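Local coordinates for LPP20 lipofamily protein (Helicobacter pylori R046Wa, PDB 4KZS) that is a secreted protein of unknown function, possibly connected with the outer membrane and the Tol-Pal system, at residues A42-S45 with V46-S50; R152-A156 with Y157-V161. All coordinates share one frame; numbering follows the deposited sequence.

Contact 1. Residues A42-S45 with V46-S50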
ATOM      1  N   ALA A  42       3.520 -13.053 -17.309  1.00 58.08           N
ATOM      2  CA  ALA A  42       2.789 -12.387 -18.416  1.00 55.90           C
ATOM      3  C   ALA A  42       1.850 -13.343 -19.040  1.00 49.44           C
ATOM      4  O   ALA A  42       0.747 -12.987 -19.425  1.00 59.80           O
ATOM      5  CB  ALA A  42       3.750 -11.872 -19.476  1.00 58.99           C
ATOM      6  N   SER A  43       2.282 -14.589 -19.121  1.00 48.69           N
ATOM      7  CA  SER A  43       1.476 -15.592 -19.770  1.00 50.84           C
ATOM      8  C   SER A  43       0.323 -16.023 -18.862  1.00 60.68           C
ATOM      9  O   SER A  43      -0.787 -16.290 -19.348  1.00 68.05           O
ATOM     10  CB  SER A  43       2.364 -16.770 -20.166  1.00 48.56           C
ATOM     11  OG  SER A  43       1.592 -17.960 -20.279  1.00 55.43           O
ATOM     12  N   ILE A  44       0.587 -16.113 -17.548  1.00 61.07           N
ATOM     13  CA  ILE A  44      -0.470 -16.425 -16.597  1.00 48.11           C
ATOM     14  C   ILE A  44      -1.466 -15.259 -16.491  1.00 52.31           C
ATOM     15  O   ILE A  44      -2.678 -15.504 -16.426  1.00 51.82           O
ATOM     16  CB  ILE A  44       0.067 -16.715 -15.212  1.00 48.70           C
ATOM     17  CG1 ILE A  44       1.099 -17.857 -15.217  1.00 44.99           C
ATOM     18  CG2 ILE A  44      -1.075 -17.106 -14.298  1.00 51.11           C
ATOM     19  CD1 ILE A  44       1.857 -17.896 -13.907  1.00 30.65           C
ATOM     20  N   SER A  45      -0.997 -13.997 -16.470  1.00 51.51           N
ATOM     21  CA  SER A  45      -1.953 -12.881 -16.407  1.00 50.20           C
ATOM     22  C   SER A  45      -3.070 -13.140 -17.423  1.00 60.12           C
ATOM     23  O   SER A  45      -4.242 -13.264 -17.036  1.00 58.38           O
ATOM     24  CB  SER A  45      -1.289 -11.553 -16.672  1.00 60.95           C
ATOM     25  OG  SER A  45      -0.431 -11.167 -15.616  1.00 63.52           O
ATOM     26  N   VAL A  46      -2.692 -13.294 -18.705  1.00 60.59           N
ATOM     27  CA  VAL A  46      -3.625 -13.649 -19.809  1.00 58.70           C
ATOM     28  C   VAL A  46      -4.636 -14.739 -19.471  1.00 55.98           C
ATOM     29  O   VAL A  46      -5.824 -14.467 -19.404  1.00 67.88           O
ATOM     30  CB  VAL A  46      -2.865 -14.050 -21.108  1.00 62.12           C
ATOM     31  CG1 VAL A  46      -3.782 -14.757 -22.105  1.00 59.03           C
ATOM     32  CG2 VAL A  46      -2.168 -12.846 -21.732  1.00 53.10           C
ATOM     33  N   VAL A  47      -4.173 -15.964 -19.260  1.00 55.15           N
ATOM     34  CA  VAL A  47      -5.072 -17.063 -18.848  1.00 52.65           C
ATOM     35  C   VAL A  47      -6.001 -16.656 -17.705  1.00 53.01           C
ATOM     36  O   VAL A  47      -7.131 -17.098 -17.629  1.00 63.42           O
ATOM     37  CB  VAL A  47      -4.257 -18.353 -18.463  1.00 48.94           C
ATOM     38  CG1 VAL A  47      -4.917 -19.184 -17.378  1.00 41.67           C
ATOM     39  CG2 VAL A  47      -4.030 -19.232 -19.672  1.00 50.15           C
ATOM     40  N   VAL A  48      -5.512 -15.818 -16.809  1.00 54.33           N
ATOM     41  CA  VAL A  48      -6.280 -15.441 -15.638  1.00 59.21           C
ATOM     42  C   VAL A  48      -7.315 -14.374 -15.991  1.00 64.93           C
ATOM     43  O   VAL A  48      -8.507 -14.540 -15.695  1.00 67.52           O
ATOM     44  CB  VAL A  48      -5.336 -14.985 -14.516  1.00 53.27           C
ATOM     45  CG1 VAL A  48      -6.061 -14.242 -13.445  1.00 49.08           C
ATOM     46  CG2 VAL A  48      -4.687 -16.190 -13.903  1.00 59.06           C
ATOM     47  N   ASN A  49      -6.867 -13.296 -16.641  1.00 63.20           N
ATOM     48  CA  ASN A  49      -7.767 -12.205 -17.017  1.00 58.23           C
ATOM     49  C   ASN A  49      -8.932 -12.699 -17.854  1.00 68.91           C
ATOM     50  O   ASN A  49     -10.067 -12.275 -17.662  1.00 86.73           O
ATOM     51  CB  ASN A  49      -7.018 -11.105 -17.738  1.00 55.30           C
ATOM     52  CG  ASN A  49      -6.050 -10.320 -16.817  1.00 63.04           C
ATOM     53  OD1 ASN A  49      -6.466  -9.537 -15.941  1.00 57.73           O
ATOM     54  ND2 ASN A  49      -4.749 -10.514 -17.037  1.00 63.37           N
ATOM     55  N   SER A  50      -8.672 -13.642 -18.746  1.00 82.42           N
ATOM     56  CA  SER A  50      -9.731 -14.175 -19.603  1.00 90.66           C
ATOM     57  C   SER A  50     -10.534 -15.278 -18.918  1.00 88.06           C
ATOM     58  O   SER A  50     -11.325 -15.968 -19.556  1.00 96.02           O
ATOM     59  CB  SER A  50      -9.147 -14.684 -20.930  1.00 94.53           C
ATOM     60  OG  SER A  50      -8.690 -16.020 -20.811  1.00 95.89           O
TER

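Contact 2. Residues R152-A156 with Y157-V161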
ATOM      1  N   ARG A 152     -10.240 -11.417  -6.483  1.00 57.96           N
ATOM      2  CA  ARG A 152     -11.040 -11.502  -7.693  1.00 67.13           C
ATOM      3  C   ARG A 152     -10.629 -12.766  -8.444  1.00 69.96           C
ATOM      4  O   ARG A 152     -11.483 -13.588  -8.796  1.00 68.80           O
ATOM      5  CB  ARG A 152     -10.885 -10.260  -8.569  1.00 72.67           C
ATOM      6  CG  ARG A 152     -12.215  -9.813  -9.160  1.00 74.79           C
ATOM      7  CD  ARG A 152     -12.114  -8.591 -10.065  1.00 89.58           C
ATOM      8  NE  ARG A 152     -11.031  -7.669  -9.710  1.00 82.13           N
ATOM      9  CZ  ARG A 152     -10.309  -6.982 -10.603  1.00 95.80           C
ATOM     10  NH1 ARG A 152     -10.527  -7.095 -11.926  1.00 89.96           N
ATOM     11  NH2 ARG A 152      -9.345  -6.176 -10.174  1.00 98.61           N
ATOM     12  N   ILE A 153      -9.319 -12.939  -8.633  1.00 61.92           N
ATOM     13  CA  ILE A 153      -8.810 -14.152  -9.239  1.00 57.91           C
ATOM     14  C   ILE A 153      -9.324 -15.402  -8.542  1.00 60.32           C
ATOM     15  O   ILE A 153      -9.898 -16.294  -9.195  1.00 58.69           O
ATOM     16  CB  ILE A 153      -7.293 -14.182  -9.214  1.00 55.02           C
ATOM     17  CG1 ILE A 153      -6.787 -12.906  -9.870  1.00 57.57           C
ATOM     18  CG2 ILE A 153      -6.809 -15.440  -9.916  1.00 54.70           C
ATOM     19  CD1 ILE A 153      -5.293 -12.812  -9.967  1.00 53.41           C
ATOM     20  N   LEU A 154      -9.123 -15.466  -7.222  1.00 58.13           N
ATOM     21  CA  LEU A 154      -9.470 -16.671  -6.464  1.00 56.60           C
ATOM     22  C   LEU A 154     -10.935 -17.036  -6.635  1.00 63.66           C
ATOM     23  O   LEU A 154     -11.247 -18.201  -6.878  1.00 61.66           O
ATOM     24  CB  LEU A 154      -9.126 -16.508  -4.997  1.00 61.20           C
ATOM     25  CG  LEU A 154      -7.622 -16.532  -4.778  1.00 71.69           C
ATOM     26  CD1 LEU A 154      -7.247 -16.327  -3.321  1.00 64.88           C
ATOM     27  CD2 LEU A 154      -7.102 -17.857  -5.282  1.00 73.07           C
ATOM     28  N   LYS A 155     -11.830 -16.042  -6.543  1.00 66.47           N
ATOM     29  CA  LYS A 155     -13.269 -16.297  -6.706  1.00 61.82           C
ATOM     30  C   LYS A 155     -13.566 -16.744  -8.102  1.00 60.92           C
ATOM     31  O   LYS A 155     -14.378 -17.645  -8.295  1.00 73.69           O
ATOM     32  CB  LYS A 155     -14.154 -15.095  -6.325  1.00 63.30           C
ATOM     33  CG  LYS A 155     -14.183 -14.843  -4.819  1.00 66.38           C
ATOM     34  CD  LYS A 155     -15.491 -14.292  -4.277  1.00 59.71           C
ATOM     35  CE  LYS A 155     -15.617 -12.797  -4.532  1.00 65.48           C
ATOM     36  NZ  LYS A 155     -16.491 -12.159  -3.499  1.00 66.52           N
ATOM     37  N   ALA A 156     -12.882 -16.160  -9.078  1.00 61.21           N
ATOM     38  CA  ALA A 156     -13.037 -16.604 -10.468  1.00 63.30           C
ATOM     39  C   ALA A 156     -12.599 -18.030 -10.715  1.00 65.03           C
ATOM     40  O   ALA A 156     -12.872 -18.561 -11.782  1.00 83.77           O
ATOM     41  CB  ALA A 156     -12.314 -15.684 -11.429  1.00 63.76           C
ATOM     42  N   TYR A 157     -11.911 -18.651  -9.757  1.00 66.88           N
ATOM     43  CA  TYR A 157     -11.498 -20.063  -9.903  1.00 61.76           C
ATOM     44  C   TYR A 157     -12.204 -20.950  -8.899  1.00 61.68           C
ATOM     45  O   TYR A 157     -11.998 -22.144  -8.905  1.00 63.96           O
ATOM     46  CB  TYR A 157      -9.965 -20.239  -9.827  1.00 54.92           C
ATOM     47  CG  TYR A 157      -9.245 -19.934 -11.129  1.00 57.22           C
ATOM     48  CD1 TYR A 157      -8.728 -18.671 -11.389  1.00 59.05           C
ATOM     49  CD2 TYR A 157      -9.105 -20.918 -12.124  1.00 55.44           C
ATOM     50  CE1 TYR A 157      -8.058 -18.400 -12.589  1.00 59.26           C
ATOM     51  CE2 TYR A 157      -8.450 -20.666 -13.313  1.00 44.72           C
ATOM     52  CZ  TYR A 157      -7.931 -19.412 -13.561  1.00 57.55           C
ATOM     53  OH  TYR A 157      -7.304 -19.158 -14.797  1.00 60.76           O
ATOM     54  N   SER A 158     -13.049 -20.358  -8.049  1.00 70.93           N
ATOM     55  CA  SER A 158     -13.864 -21.105  -7.078  1.00 75.82           C
ATOM     56  C   SER A 158     -13.068 -21.598  -5.890  1.00 80.71           C
ATOM     57  O   SER A 158     -13.313 -22.696  -5.396  1.00 87.28           O
ATOM     58  CB  SER A 158     -14.571 -22.305  -7.724  1.00 81.35           C
ATOM     59  OG  SER A 158     -15.490 -21.885  -8.705  1.00 90.95           O
ATOM     60  N   VAL A 159     -12.112 -20.799  -5.438  1.00 78.76           N
ATOM     61  CA  VAL A 159     -11.424 -21.068  -4.193  1.00 73.91           C
ATOM     62  C   VAL A 159     -12.182 -20.223  -3.180  1.00 84.98           C
ATOM     63  O   VAL A 159     -12.817 -19.239  -3.563  1.00 87.52           O
ATOM     64  CB  VAL A 159      -9.965 -20.639  -4.300  1.00 72.66           C
ATOM     65  CG1 VAL A 159      -9.180 -21.127  -3.102  1.00 83.40           C
ATOM     66  CG2 VAL A 159      -9.352 -21.189  -5.576  1.00 59.30           C
ATOM     67  N   PRO A 160     -12.167 -20.614  -1.901  1.00 93.67           N
ATOM     68  CA  PRO A 160     -13.013 -19.928  -0.913  1.00 99.72           C
ATOM     69  C   PRO A 160     -12.605 -18.502  -0.414  1.00107.52           C
ATOM     70  O   PRO A 160     -12.482 -17.568  -1.212  1.00113.61           O
ATOM     71  CB  PRO A 160     -13.078 -20.954   0.233  1.00104.13           C
ATOM     72  CG  PRO A 160     -12.835 -22.277  -0.427  1.00 91.81           C
ATOM     73  CD  PRO A 160     -11.762 -21.947  -1.419  1.00 98.79           C
ATOM     74  N   VAL A 161     -12.490 -18.348   0.908  1.00125.16           N
ATOM     75  CA  VAL A 161     -12.028 -17.125   1.626  1.00119.94           C
ATOM     76  C   VAL A 161     -13.010 -15.936   1.702  1.00111.80           C
ATOM     77  O   VAL A 161     -12.804 -14.969   2.470  1.00108.66           O
ATOM     78  CB  VAL A 161     -10.597 -16.695   1.233  1.00118.27           C
ATOM     79  CG1 VAL A 161     -10.629 -15.603   0.157  1.00107.76           C
ATOM     80  CG2 VAL A 161      -9.834 -16.273   2.495  1.00116.03           C
TER

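Contact 1. Residues A42-S45 with V46-S50
Ser45 O, a carbonyl oxygen in the C-terminal half of helix 29-53, is gripped mainly by Asn49 N at 2.7 Å, in an almost straight bond (171° at the hydrogen). A weaker bond from Val48 N, also to Ser45 O, is more bent. One turn of an alpha-helix is thus closed, the helix being the one that follows strand 19-26 and precedes the hairpin 84-91/94-102 in a beta-alpha-beta-beta unit. The neighbouring bond, from Val48 N to Ile44 O, spans 2.9 Å, whereas Val47 N reaches Ser43 O at 3.4 Å and holds it weakly.

Side chains four residues apart share the two buried flanks of this turn. On one, Ile44 turns CG2 anti to its own N, beside the carbonyl carbon, while the CG2 of Val48 lies beside the backbone N; the two methyls meet at 3.7 Å as the side chains cross obliquely. Ile44 also rests on Leu20 of strand 19-26 and Phe106 of helix 103-121, and Val48 extends the apolar patch to Ile153.

The other flank is polar and faces the loop 71-75. With CG beside the backbone N (chi1 -69°), Asn49 carries its amide back over the preceding turn, and its OD1 accepts from Leu73 N. Ser45 OG is hydrogen-bonded to Thr75 N and, weakly, to Val41 O. Both polar side chains therefore fasten the loop backbone along one stripe of the helix, and along that stripe Asn49 ND2 lies 3.6 Å from Ser45 CB.

Contact 2. Residues R152-A156 with Y157-V161
The ring of Tyr157 has the carbonyl oxygen of Ile153 at its edge, near the ring plane, with Tyr157 CD1 3.4 Å from Ile153 O. Alongside runs the Ile153 side chain, pointing the same way, and its CG2 comes to 4.0 Å from Tyr157 CD1. A first torsion of -81° sets Tyr157 CG beside the backbone N, and the ring projects outward from the helix with its CD1 edge next to the Ile153 carbonyl; Val47 and Gln51 of helix 29-53 also touch it.

The second flat group is the Leu154 carbonyl, approached on its two opposite faces: Val159 N and Tyr157 N both donate to Leu154 O, each from out of the carbonyl plane. The Val159 bond is 3.1 Å long and nearly straight (173°).

This is the Schellman motif that ends helix 135-157. Ser158 leaves the helical conformation with a positive phi of 76°, turning the chain so that Val159 N can reach back to Leu154 O while Ser158 N binds Lys155 O at 3.0 Å. The apolar contact that commonly accompanies such a cap is present too: Leu154 CD2 meets Val159 CG2 at 4.0 Å, the two side chains slanting across each other. Val159 packs further on Arg111 of helix 103-121. On the flank toward helix 29-53, Ala156 O accepts from Gln51 NE2, and the methyl of Ala156 rests on Ile52.

How the contacts relate
From the N terminus, the chain runs through strand 19-26 into helix 29-53, where contact 1 spans one helical turn. It then passes through the hairpin 84-91/94-102 and helix 103-121 before reaching contact 2 at the C-terminal end of helix 135-157. Each contact is local and closes only a turn; they follow in series, neither nesting nor crossing. In space their centres are about 15 Å apart and the two contacts touch: Val48 CG1 packs on Ile153 CG2 at 3.8 Å, and Tyr157 OH lies against the backbone of Val47. Together they join the helix of the N-terminal sheet unit to the end of a long helix in the middle region.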